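Local coordinates for protein halogenase PltM (Pseudomonas fluorescens, PDB 6BZN) that halogenates phenolic substrates, accepting chloride, bromide or iodide, probably by a flavin-dependent reaction, at residues Val62-Thr67 and Leu273-Phe278; Ser247-Ile252 and Leu258-Phe263; Ala365-Asp370 and Ala450-Arg455. One frame throughout, in Å; residues are numbered along the deposited sequence.

Contact 1: Val62-Thr67 and Leu273-Phe278; sequences VGEAAT and LCSIGF
In S275 the hydroxyl stands anti to the backbone N (chi1 -180°), which carries OG off the strand toward E64; E64 in turn holds CG beside its own N (chi1 -61°) and runs extended beyond it, so that the carboxylate reaches the serine. The two belong to an FAD-binding loop, ahead of helix 68-81, and to an inner strand of a mixed beta-sheet. S275 OG donates to E64 OE1 at 2.6 Å, arriving from the syn side and 19° out of the carboxylate plane. The carboxylate carbon E64 CD is 3.3 Å from S275 OG. A serine suits this place because its short hydroxyl can give and take at once: W259 NE1 also bonds to OG. A glutamate has length enough to span the gap from the loop and two oxygens to share out, OE2 being bonded to H221 and OE1 also to a bound glycerol. The buried acid is thus gripped from several directions, which should fix the rotation of its carboxylate. At the backbone angles of G63 a beta carbon would jam against the carbonyl O of V62, which calls for glycine; its own O bonds to R140. V62 and A65, in the same loop, bind FAD in this protein, as does R140, although none is bound here. V62 adds only a marginal touch, its CG1 lying 4.5 Å from S275 OG.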
ATOM      1  N   VAL A  62      10.395  -1.245  -2.985  1.00 16.07           N
ATOM      2  CA  VAL A  62       9.147  -1.950  -3.361  1.00 16.59           C
ATOM      3  C   VAL A  62       7.957  -1.095  -2.899  1.00 15.91           C
ATOM      4  O   VAL A  62       8.152   0.047  -2.473  1.00 16.47           O
ATOM      5  CB  VAL A  62       9.088  -3.430  -2.882  1.00 17.64           C
ATOM      6  CG1 VAL A  62      10.012  -4.292  -3.744  1.00 19.05           C
ATOM      7  CG2 VAL A  62       9.424  -3.546  -1.406  1.00 18.84           C
ATOM      8  N   GLY A  63       6.729  -1.618  -3.002  1.00 14.92           N
ATOM      9  CA  GLY A  63       5.529  -0.809  -2.787  1.00 14.29           C
ATOM     10  C   GLY A  63       5.112  -0.305  -4.149  1.00 13.58           C
ATOM     11  O   GLY A  63       5.152   0.884  -4.431  1.00 13.71           O
ATOM     12  N   GLU A  64       4.717  -1.245  -5.003  1.00 13.10           N
ATOM     13  CA  GLU A  64       4.639  -1.005  -6.441  1.00 12.86           C
ATOM     14  C   GLU A  64       3.234  -1.063  -7.024  1.00 12.60           C
ATOM     15  O   GLU A  64       2.987  -0.471  -8.078  1.00 12.46           O
ATOM     16  CB  GLU A  64       5.539  -2.004  -7.161  1.00 12.91           C
ATOM     17  CG  GLU A  64       7.015  -1.873  -6.750  1.00 13.39           C
ATOM     18  CD  GLU A  64       7.840  -3.133  -6.916  1.00 13.37           C
ATOM     19  OE1 GLU A  64       7.403  -4.213  -6.458  1.00 13.43           O
ATOM     20  OE2 GLU A  64       8.967  -3.021  -7.456  1.00 12.90           O
ATOM     21  N   ALA A  65       2.316  -1.760  -6.369  1.00 12.43           N
ATOM     22  CA  ALA A  65       0.998  -1.980  -6.960  1.00 12.51           C
ATOM     23  C   ALA A  65       0.074  -0.857  -6.562  1.00 12.61           C
ATOM     24  O   ALA A  65      -0.333  -0.753  -5.398  1.00 12.64           O
ATOM     25  CB  ALA A  65       0.430  -3.322  -6.516  1.00 12.36           C
ATOM     26  N   ALA A  66      -0.250   0.008  -7.515  1.00 12.84           N
ATOM     27  CA  ALA A  66      -1.240   1.039  -7.275  1.00 12.62           C
ATOM     28  C   ALA A  66      -2.613   0.382  -7.148  1.00 12.99           C
ATOM     29  O   ALA A  66      -2.805  -0.766  -7.556  1.00 13.75           O
ATOM     30  CB  ALA A  66      -1.238   2.076  -8.388  1.00 12.92           C
ATOM     31  N   THR A  67      -3.548   1.118  -6.563  1.00 12.87           N
ATOM     32  CA  THR A  67      -4.927   0.655  -6.370  1.00 13.04           C
ATOM     33  C   THR A  67      -5.888   1.759  -6.804  1.00 13.58           C
ATOM     34  O   THR A  67      -5.478   2.903  -6.990  1.00 13.06           O
ATOM     35  CB  THR A  67      -5.204   0.364  -4.896  1.00 13.32           C
ATOM     36  OG1 THR A  67      -4.696   1.446  -4.101  1.00 13.18           O
ATOM     37  CG2 THR A  67      -4.555  -0.933  -4.477  1.00 13.55           C
ATOM     38  N   LEU A 273      12.007  -5.280 -16.586  1.00 12.03           N
ATOM     39  CA  LEU A 273      11.996  -6.010 -15.340  1.00 11.57           C
ATOM     40  C   LEU A 273      10.604  -6.388 -14.898  1.00 11.64           C
ATOM     41  O   LEU A 273       9.600  -5.793 -15.315  1.00 12.01           O
ATOM     42  CB  LEU A 273      12.658  -5.177 -14.241  1.00 11.65           C
ATOM     43  CG  LEU A 273      14.121  -4.786 -14.503  1.00 11.72           C
ATOM     44  CD1 LEU A 273      14.556  -3.745 -13.477  1.00 11.76           C
ATOM     45  CD2 LEU A 273      15.010  -6.030 -14.470  1.00 11.94           C
ATOM     46  N   CYS A 274      10.590  -7.352 -13.994  1.00 11.70           N
ATOM     47  CA  CYS A 274       9.423  -7.786 -13.288  1.00 11.97           C
ATOM     48  C   CYS A 274       9.751  -7.903 -11.801  1.00 11.73           C
ATOM     49  O   CYS A 274      10.762  -8.501 -11.402  1.00 12.02           O
ATOM     50  CB  CYS A 274       8.966  -9.120 -13.869  1.00 11.95           C
ATOM     51  SG  CYS A 274       7.482  -9.828 -13.125  1.00 13.33           S
ATOM     52  N   SER A 275       8.890  -7.330 -10.972  1.00 11.56           N
ATOM     53  CA  SER A 275       9.076  -7.417  -9.533  1.00 11.49           C
ATOM     54  C   SER A 275       8.537  -8.736  -9.018  1.00 11.30           C
ATOM     55  O   SER A 275       7.443  -9.161  -9.414  1.00 10.33           O
ATOM     56  CB  SER A 275       8.400  -6.237  -8.844  1.00 11.77           C
ATOM     57  OG  SER A 275       8.577  -6.313  -7.447  1.00 11.97           O
ATOM     58  N   ILE A 276       9.310  -9.375  -8.142  1.00 11.43           N
ATOM     59  CA  ILE A 276       8.973 -10.671  -7.573  1.00 11.89           C
ATOM     60  C   ILE A 276       9.190 -10.585  -6.062  1.00 11.95           C
ATOM     61  O   ILE A 276      10.270 -10.190  -5.606  1.00 12.23           O
ATOM     62  CB  ILE A 276       9.863 -11.807  -8.149  1.00 12.03           C
ATOM     63  CG1 ILE A 276       9.768 -11.880  -9.689  1.00 12.17           C
ATOM     64  CG2 ILE A 276       9.512 -13.144  -7.506  1.00 12.41           C
ATOM     65  CD1 ILE A 276       8.410 -12.227 -10.285  1.00 12.31           C
ATOM     66  N   GLY A 277       8.170 -10.947  -5.286  1.00 11.70           N
ATOM     67  CA  GLY A 277       8.289 -10.999  -3.830  1.00 11.77           C
ATOM     68  C   GLY A 277       7.565 -12.206  -3.313  1.00 12.22           C
ATOM     69  O   GLY A 277       6.458 -12.483  -3.766  1.00 13.06           O
ATOM     70  N   PHE A 278       8.170 -12.957  -2.404  1.00 12.37           N
ATOM     71  CA  PHE A 278       7.440 -14.056  -1.753  1.00 12.37           C
ATOM     72  C   PHE A 278       7.464 -13.920  -0.246  1.00 12.49           C
ATOM     73  O   PHE A 278       8.478 -13.503   0.345  1.00 12.21           O
ATOM     74  CB  PHE A 278       7.847 -15.460  -2.250  1.00 12.88           C
ATOM     75  CG  PHE A 278       9.274 -15.853  -1.999  1.00 13.12           C
ATOM     76  CD1 PHE A 278      10.293 -15.452  -2.869  1.00 13.01           C
ATOM     77  CD2 PHE A 278       9.590 -16.712  -0.960  1.00 13.56           C
ATOM     78  CE1 PHE A 278      11.605 -15.848  -2.655  1.00 13.58           C
ATOM     79  CE2 PHE A 278      10.904 -17.117  -0.749  1.00 14.01           C
ATOM     80  CZ  PHE A 278      11.909 -16.691  -1.600  1.00 13.95           C
TER

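Contact 2: Ser247-Ile252 and Leu258-Phe263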
ATOM      1  N   SER A 247      -1.812  -7.584 -14.820  1.00 14.55           N
ATOM      2  CA  SER A 247      -2.424  -7.524 -13.508  1.00 14.14           C
ATOM      3  C   SER A 247      -1.349  -7.680 -12.443  1.00 13.50           C
ATOM      4  O   SER A 247      -0.238  -8.138 -12.724  1.00 12.97           O
ATOM      5  CB  SER A 247      -3.451  -8.650 -13.355  1.00 14.77           C
ATOM      6  OG  SER A 247      -2.832  -9.887 -13.036  1.00 15.33           O
ATOM      7  N   THR A 248      -1.689  -7.308 -11.223  1.00 13.38           N
ATOM      8  CA  THR A 248      -0.902  -7.703 -10.066  1.00 13.07           C
ATOM      9  C   THR A 248      -1.306  -9.129  -9.713  1.00 12.65           C
ATOM     10  O   THR A 248      -2.385  -9.357  -9.181  1.00 11.70           O
ATOM     11  CB  THR A 248      -1.194  -6.791  -8.884  1.00 13.99           C
ATOM     12  OG1 THR A 248      -1.071  -5.426  -9.316  1.00 15.08           O
ATOM     13  CG2 THR A 248      -0.265  -7.074  -7.703  1.00 13.88           C
ATOM     14  N   LEU A 249      -0.426 -10.072 -10.009  1.00 12.15           N
ATOM     15  CA  LEU A 249      -0.720 -11.484  -9.877  1.00 12.37           C
ATOM     16  C   LEU A 249      -0.205 -11.983  -8.536  1.00 12.36           C
ATOM     17  O   LEU A 249       0.972 -11.770  -8.199  1.00 12.35           O
ATOM     18  CB  LEU A 249      -0.086 -12.237 -11.042  1.00 12.66           C
ATOM     19  CG  LEU A 249       0.047 -13.751 -11.002  1.00 12.90           C
ATOM     20  CD1 LEU A 249      -1.297 -14.421 -10.775  1.00 13.35           C
ATOM     21  CD2 LEU A 249       0.682 -14.206 -12.310  1.00 13.17           C
ATOM     22  N   HIS A 250      -1.098 -12.639  -7.794  1.00 12.08           N
ATOM     23  CA  HIS A 250      -0.823 -13.192  -6.480  1.00 12.63           C
ATOM     24  C   HIS A 250      -0.962 -14.705  -6.582  1.00 12.84           C
ATOM     25  O   HIS A 250      -2.070 -15.204  -6.809  1.00 12.84           O
ATOM     26  CB  HIS A 250      -1.867 -12.696  -5.469  1.00 12.96           C
ATOM     27  CG  HIS A 250      -1.978 -11.206  -5.359  1.00 13.52           C
ATOM     28  ND1 HIS A 250      -2.521 -10.419  -6.350  1.00 13.98           N
ATOM     29  CD2 HIS A 250      -1.683 -10.365  -4.337  1.00 13.76           C
ATOM     30  CE1 HIS A 250      -2.515  -9.153  -5.962  1.00 14.15           C
ATOM     31  NE2 HIS A 250      -2.008  -9.095  -4.745  1.00 14.40           N
ATOM     32  N   HIS A 251       0.143 -15.431  -6.445  1.00 12.80           N
ATOM     33  CA  HIS A 251       0.101 -16.884  -6.342  1.00 12.88           C
ATOM     34  C   HIS A 251       0.009 -17.201  -4.868  1.00 13.22           C
ATOM     35  O   HIS A 251       0.923 -16.856  -4.113  1.00 13.01           O
ATOM     36  CB  HIS A 251       1.363 -17.497  -6.914  1.00 12.92           C
ATOM     37  CG  HIS A 251       1.429 -17.434  -8.395  1.00 13.31           C
ATOM     38  ND1 HIS A 251       0.539 -18.098  -9.205  1.00 13.26           N
ATOM     39  CD2 HIS A 251       2.286 -16.797  -9.222  1.00 13.46           C
ATOM     40  CE1 HIS A 251       0.839 -17.873 -10.469  1.00 13.77           C
ATOM     41  NE2 HIS A 251       1.901 -17.093 -10.500  1.00 13.62           N
ATOM     42  N   ILE A 252      -1.096 -17.815  -4.455  1.00 12.42           N
ATOM     43  CA  ILE A 252      -1.383 -18.012  -3.038  1.00 12.63           C
ATOM     44  C   ILE A 252      -1.381 -19.504  -2.715  1.00 12.62           C
ATOM     45  O   ILE A 252      -1.707 -20.350  -3.567  1.00 12.75           O
ATOM     46  CB  ILE A 252      -2.698 -17.316  -2.609  1.00 12.80           C
ATOM     47  CG1 ILE A 252      -3.902 -17.821  -3.432  1.00 13.13           C
ATOM     48  CG2 ILE A 252      -2.561 -15.811  -2.789  1.00 13.00           C
ATOM     49  CD1 ILE A 252      -5.262 -17.409  -2.897  1.00 13.06           C
ATOM     50  N   LEU A 258       3.215 -15.340  -3.367  1.00 11.32           N
ATOM     51  CA  LEU A 258       4.231 -14.750  -4.225  1.00 11.35           C
ATOM     52  C   LEU A 258       3.568 -13.802  -5.229  1.00 11.44           C
ATOM     53  O   LEU A 258       2.518 -14.124  -5.823  1.00 11.39           O
ATOM     54  CB  LEU A 258       5.047 -15.852  -4.924  1.00 11.41           C
ATOM     55  CG  LEU A 258       6.073 -15.459  -6.004  1.00 11.76           C
ATOM     56  CD1 LEU A 258       7.220 -16.465  -6.101  1.00 11.80           C
ATOM     57  CD2 LEU A 258       5.419 -15.311  -7.381  1.00 11.81           C
ATOM     58  N   TRP A 259       4.187 -12.645  -5.433  1.00 10.90           N
ATOM     59  CA  TRP A 259       3.704 -11.679  -6.415  1.00 10.94           C
ATOM     60  C   TRP A 259       4.515 -11.713  -7.697  1.00 11.35           C
ATOM     61  O   TRP A 259       5.725 -11.927  -7.657  1.00 10.77           O
ATOM     62  CB  TRP A 259       3.671 -10.263  -5.830  1.00 10.97           C
ATOM     63  CG  TRP A 259       4.967  -9.421  -5.742  1.00 10.99           C
ATOM     64  CD1 TRP A 259       5.729  -8.944  -6.776  1.00 11.10           C
ATOM     65  CD2 TRP A 259       5.548  -8.885  -4.547  1.00 11.26           C
ATOM     66  NE1 TRP A 259       6.756  -8.153  -6.293  1.00 11.41           N
ATOM     67  CE2 TRP A 259       6.671  -8.107  -4.930  1.00 11.39           C
ATOM     68  CE3 TRP A 259       5.231  -8.987  -3.182  1.00 11.79           C
ATOM     69  CZ2 TRP A 259       7.480  -7.435  -3.999  1.00 11.65           C
ATOM     70  CZ3 TRP A 259       6.052  -8.325  -2.251  1.00 11.72           C
ATOM     71  CH2 TRP A 259       7.158  -7.568  -2.666  1.00 11.78           C
ATOM     72  N   VAL A 260       3.817 -11.486  -8.815  1.00 11.58           N
ATOM     73  CA  VAL A 260       4.408 -11.246 -10.116  1.00 12.01           C
ATOM     74  C   VAL A 260       3.835  -9.906 -10.592  1.00 12.26           C
ATOM     75  O   VAL A 260       2.632  -9.788 -10.885  1.00 12.59           O
ATOM     76  CB  VAL A 260       4.094 -12.388 -11.105  1.00 12.04           C
ATOM     77  CG1 VAL A 260       4.786 -12.156 -12.439  1.00 12.27           C
ATOM     78  CG2 VAL A 260       4.520 -13.731 -10.521  1.00 12.11           C
ATOM     79  N   ILE A 261       4.701  -8.894 -10.636  1.00 12.20           N
ATOM     80  CA  ILE A 261       4.325  -7.517 -10.898  1.00 12.42           C
ATOM     81  C   ILE A 261       5.217  -7.024 -12.034  1.00 12.25           C
ATOM     82  O   ILE A 261       6.304  -6.489 -11.783  1.00 12.47           O
ATOM     83  CB  ILE A 261       4.466  -6.666  -9.618  1.00 12.79           C
ATOM     84  CG1 ILE A 261       3.398  -7.089  -8.618  1.00 13.03           C
ATOM     85  CG2 ILE A 261       4.321  -5.181  -9.888  1.00 12.95           C
ATOM     86  CD1 ILE A 261       3.482  -6.389  -7.291  1.00 13.50           C
ATOM     87  N   PRO A 262       4.776  -7.216 -13.290  1.00 12.03           N
ATOM     88  CA  PRO A 262       5.628  -6.805 -14.416  1.00 12.07           C
ATOM     89  C   PRO A 262       5.709  -5.310 -14.613  1.00 12.08           C
ATOM     90  O   PRO A 262       4.701  -4.604 -14.439  1.00 11.27           O
ATOM     91  CB  PRO A 262       4.935  -7.436 -15.632  1.00 12.19           C
ATOM     92  CG  PRO A 262       4.120  -8.534 -15.066  1.00 12.32           C
ATOM     93  CD  PRO A 262       3.629  -8.005 -13.764  1.00 12.25           C
ATOM     94  N   PHE A 263       6.900  -4.825 -14.972  1.00 11.99           N
ATOM     95  CA  PHE A 263       7.036  -3.475 -15.536  1.00 12.13           C
ATOM     96  C   PHE A 263       7.120  -3.514 -17.064  1.00 12.58           C
ATOM     97  O   PHE A 263       7.154  -2.462 -17.681  1.00 12.30           O
ATOM     98  CB  PHE A 263       8.251  -2.735 -14.967  1.00 11.93           C
ATOM     99  CG  PHE A 263       8.287  -2.700 -13.459  1.00 11.96           C
ATOM    100  CD1 PHE A 263       7.368  -1.941 -12.750  1.00 11.92           C
ATOM    101  CD2 PHE A 263       9.236  -3.433 -12.754  1.00 11.92           C
ATOM    102  CE1 PHE A 263       7.403  -1.903 -11.370  1.00 11.67           C
ATOM    103  CE2 PHE A 263       9.273  -3.408 -11.374  1.00 11.95           C
ATOM    104  CZ  PHE A 263       8.361  -2.634 -10.681  1.00 11.90           C
TER
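L258 CD2 meets the edge of the H251 imidazole in plane, 3.9 Å from H251 CD2, while L249 CD1 sits over one face, 4.0 Å above the plane and displaced toward the rim. These groups share a face of an antiparallel beta-hairpin within the large mixed sheet; its segments 248-252 and 258-262 differ in direction by 161°. V260 CG2 also approaches the edge, 4.0 Å from H251 CD2. The imidazole suits a buried spot of mixed character: its carbon edge goes to aliphatic groups, while ND1 and NE2 are bonded to H115 and H308. L249 and V260 lie side by side, CD2 of the leucine 4.0 Å from CB of the valine, whose branch there sends CG2 to the histidine. On the other face H250 and W259 form a non-hydrogen-bonded pair. H250 stacks on F112, and the W259 indole turns away and packs on V62, with NE1 bonded to S275 OG. On that FAD-binding side, with T248 OG1 at chi1 -51°, CG2 falls anti to the backbone N and meets I261 CG1 at 3.8 Å, while OG1 bonds to H137, two roles that suit threonine. The hydrogen-bonded pairs L249-V260 and H251-L258 each make two backbone bonds; H251 N to L258 O is 2.8 Å. Between them, W259 CA makes a CA-H...O contact with L249 O at 3.3 Å.

Contact 3: Ala365-Asp370 and Ala450-Arg455; sequences APKVLD and ALEAVR
From CB, which leaves the helix toward E452, the side chain of K367 sets CG beside its own backbone N (chi1 -59°) and runs straight through CG, CD and CE; the side chain also packs on F382. CE is the first atom to come close to the glutamate, 3.3 Å from E452 OE1. A bend at the last torsion (chi4 -66°) then swings the ammonium nitrogen NZ onto E452 OE1, to which it donates at 2.6 Å. This salt bridge uses the syn lone pair of OE1, the one on the side of the other oxygen. OE2 stays farther off, 3.8 Å from NZ, so the bridge is one-armed and not a symmetrical grip on both oxygens. Here two helices of the largely alpha-helical later part of the enzyme are joined at the surface: K367 lies on helix 352-374, and E452 is in the last turn of helix 444-452. Their CA atoms are 11.5 Å apart, a gap only long, flexible side chains can span, which is why lysine and glutamate suit it. E452 does its share by placing CG anti to its backbone N (chi1 -171°) and extending beyond. The two chains meet at a slant, with hardly any apolar surface between them. Packing against helix 352-374 is closer at neighbouring residues: L451 rests on E359 and R363, and V454, just past the shorter helix, on R363. P366, which has no N-H to give to the preceding turn, kinks helix 352-374 one residue before K367.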
ATOM      1  N   ALA A 365      -1.535  17.533   6.069  1.00 12.90           N
ATOM      2  CA  ALA A 365      -0.957  18.758   5.498  1.00 13.46           C
ATOM      3  C   ALA A 365      -1.777  20.020   5.825  1.00 14.19           C
ATOM      4  O   ALA A 365      -1.193  21.016   6.232  1.00 14.16           O
ATOM      5  CB  ALA A 365      -0.710  18.622   3.998  1.00 13.16           C
ATOM      6  N   PRO A 366      -3.123  19.960   5.715  1.00 14.62           N
ATOM      7  CA  PRO A 366      -3.925  21.132   6.095  1.00 14.77           C
ATOM      8  C   PRO A 366      -3.770  21.509   7.555  1.00 15.07           C
ATOM      9  O   PRO A 366      -3.803  22.701   7.879  1.00 15.73           O
ATOM     10  CB  PRO A 366      -5.364  20.685   5.807  1.00 14.70           C
ATOM     11  CG  PRO A 366      -5.213  19.655   4.753  1.00 14.95           C
ATOM     12  CD  PRO A 366      -3.980  18.903   5.155  1.00 14.86           C
ATOM     13  N   LYS A 367      -3.563  20.513   8.422  1.00 14.52           N
ATOM     14  CA  LYS A 367      -3.385  20.766   9.846  1.00 14.58           C
ATOM     15  C   LYS A 367      -2.028  21.388  10.140  1.00 14.57           C
ATOM     16  O   LYS A 367      -1.912  22.228  11.017  1.00 14.26           O
ATOM     17  CB  LYS A 367      -3.588  19.480  10.644  1.00 15.25           C
ATOM     18  CG  LYS A 367      -4.974  18.886  10.437  1.00 15.25           C
ATOM     19  CD  LYS A 367      -5.141  17.585  11.183  1.00 16.08           C
ATOM     20  CE  LYS A 367      -6.463  16.902  10.847  1.00 17.00           C
ATOM     21  NZ  LYS A 367      -7.614  17.714  11.323  1.00 17.83           N
ATOM     22  N   VAL A 368      -0.994  20.959   9.425  1.00 14.56           N
ATOM     23  CA  VAL A 368       0.338  21.552   9.594  1.00 14.98           C
ATOM     24  C   VAL A 368       0.306  23.014   9.131  1.00 15.72           C
ATOM     25  O   VAL A 368       0.888  23.889   9.781  1.00 15.38           O
ATOM     26  CB  VAL A 368       1.416  20.716   8.855  1.00 14.52           C
ATOM     27  CG1 VAL A 368       2.768  21.424   8.834  1.00 14.51           C
ATOM     28  CG2 VAL A 368       1.555  19.365   9.537  1.00 14.85           C
ATOM     29  N   LEU A 369      -0.385  23.273   8.019  1.00 16.85           N
ATOM     30  CA  LEU A 369      -0.550  24.634   7.524  1.00 18.64           C
ATOM     31  C   LEU A 369      -1.291  25.523   8.526  1.00 19.14           C
ATOM     32  O   LEU A 369      -0.871  26.663   8.761  1.00 18.03           O
ATOM     33  CB  LEU A 369      -1.301  24.661   6.197  1.00 20.10           C
ATOM     34  CG  LEU A 369      -0.606  24.060   4.980  1.00 21.75           C
ATOM     35  CD1 LEU A 369      -1.563  24.174   3.801  1.00 22.94           C
ATOM     36  CD2 LEU A 369       0.707  24.747   4.678  1.00 23.05           C
ATOM     37  N   ASP A 370      -2.374  25.005   9.104  1.00 18.92           N
ATOM     38  CA  ASP A 370      -3.113  25.756  10.137  1.00 20.89           C
ATOM     39  C   ASP A 370      -2.206  26.041  11.351  1.00 19.05           C
ATOM     40  O   ASP A 370      -2.178  27.160  11.856  1.00 18.81           O
ATOM     41  CB  ASP A 370      -4.389  25.017  10.572  1.00 23.72           C
ATOM     42  CG  ASP A 370      -5.036  25.633  11.816  1.00 28.30           C
ATOM     43  OD1 ASP A 370      -4.711  25.179  12.945  1.00 33.57           O
ATOM     44  OD2 ASP A 370      -5.838  26.591  11.675  1.00 30.64           O
ATOM     45  N   ALA A 450     -15.173  16.906   5.132  1.00 15.55           N
ATOM     46  CA  ALA A 450     -15.876  15.703   4.684  1.00 16.03           C
ATOM     47  C   ALA A 450     -15.041  14.425   4.888  1.00 16.04           C
ATOM     48  O   ALA A 450     -15.554  13.399   5.347  1.00 16.31           O
ATOM     49  CB  ALA A 450     -16.288  15.842   3.234  1.00 16.69           C
ATOM     50  N   LEU A 451     -13.749  14.494   4.573  1.00 15.80           N
ATOM     51  CA  LEU A 451     -12.853  13.359   4.819  1.00 15.69           C
ATOM     52  C   LEU A 451     -12.734  13.075   6.319  1.00 15.97           C
ATOM     53  O   LEU A 451     -12.735  11.911   6.747  1.00 16.26           O
ATOM     54  CB  LEU A 451     -11.473  13.610   4.198  1.00 15.50           C
ATOM     55  CG  LEU A 451     -10.422  12.502   4.321  1.00 15.59           C
ATOM     56  CD1 LEU A 451     -10.909  11.192   3.724  1.00 15.64           C
ATOM     57  CD2 LEU A 451      -9.151  12.946   3.620  1.00 15.40           C
ATOM     58  N   GLU A 452     -12.653  14.123   7.134  1.00 16.04           N
ATOM     59  CA  GLU A 452     -12.522  13.919   8.569  1.00 17.14           C
ATOM     60  C   GLU A 452     -13.814  13.398   9.206  1.00 17.19           C
ATOM     61  O   GLU A 452     -13.766  12.686  10.192  1.00 17.32           O
ATOM     62  CB  GLU A 452     -12.077  15.193   9.254  1.00 18.19           C
ATOM     63  CG  GLU A 452     -11.716  14.984  10.710  1.00 19.58           C
ATOM     64  CD  GLU A 452     -10.807  16.061  11.237  1.00 21.27           C
ATOM     65  OE1 GLU A 452      -9.604  16.055  10.886  1.00 21.24           O
ATOM     66  OE2 GLU A 452     -11.286  16.893  12.028  1.00 22.20           O
ATOM     67  N   ALA A 453     -14.957  13.731   8.623  1.00 17.59           N
ATOM     68  CA  ALA A 453     -16.249  13.328   9.190  1.00 18.37           C
ATOM     69  C   ALA A 453     -16.672  11.889   8.864  1.00 19.27           C
ATOM     70  O   ALA A 453     -17.731  11.444   9.316  1.00 20.16           O
ATOM     71  CB  ALA A 453     -17.328  14.305   8.747  1.00 18.48           C
ATOM     72  N   VAL A 454     -15.867  11.129   8.117  1.00 18.23           N
ATOM     73  CA  VAL A 454     -16.264   9.759   7.795  1.00 18.66           C
ATOM     74  C   VAL A 454     -16.429   8.955   9.087  1.00 18.84           C
ATOM     75  O   VAL A 454     -15.698   9.167  10.061  1.00 18.12           O
ATOM     76  CB  VAL A 454     -15.271   9.040   6.851  1.00 18.37           C
ATOM     77  CG1 VAL A 454     -15.137   9.793   5.529  1.00 18.34           C
ATOM     78  CG2 VAL A 454     -13.924   8.820   7.538  1.00 18.28           C
ATOM     79  N   ARG A 455     -17.392   8.042   9.097  1.00 19.05           N
ATOM     80  CA  ARG A 455     -17.697   7.307  10.328  1.00 20.07           C
ATOM     81  C   ARG A 455     -16.658   6.251  10.697  1.00 18.90           C
ATOM     82  O   ARG A 455     -16.563   5.908  11.868  1.00 19.66           O
ATOM     83  CB  ARG A 455     -19.093   6.668  10.274  1.00 21.58           C
ATOM     84  CG  ARG A 455     -20.194   7.677  10.567  1.00 23.58           C
ATOM     85  CD  ARG A 455     -21.565   7.175  10.148  1.00 24.76           C
ATOM     86  NE  ARG A 455     -21.697   7.070   8.695  1.00 26.68           N
ATOM     87  CZ  ARG A 455     -22.818   6.740   8.045  1.00 27.60           C
ATOM     88  NH1 ARG A 455     -23.943   6.486   8.704  1.00 28.05           N
ATOM     89  NH2 ARG A 455     -22.824   6.693   6.719  1.00 27.35           N
TER

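In the fold
From the N terminus, the chain first passes through the parallel sheet strands 24-29 and 49-52 and then enters the FAD-binding loop that opens contact 1. Some two hundred residues later strand 273-281 returns to that loop and closes it. Contact 2 is nested inside: a short hairpin, 247-252 with 258-263, whose second strand is the sheet neighbour of 273-281, so contacts 1 and 2 touch, with centres about 7 Å apart. Contact 1 ties the cofactor loop to the mixed sheet, and contact 2 pairs two of its strands. Contact 3 follows in series, closing a mostly helical excursion between 365-370 and 450-455; its centre lies about 30 Å from contact 1's and about 34 Å from contact 2's.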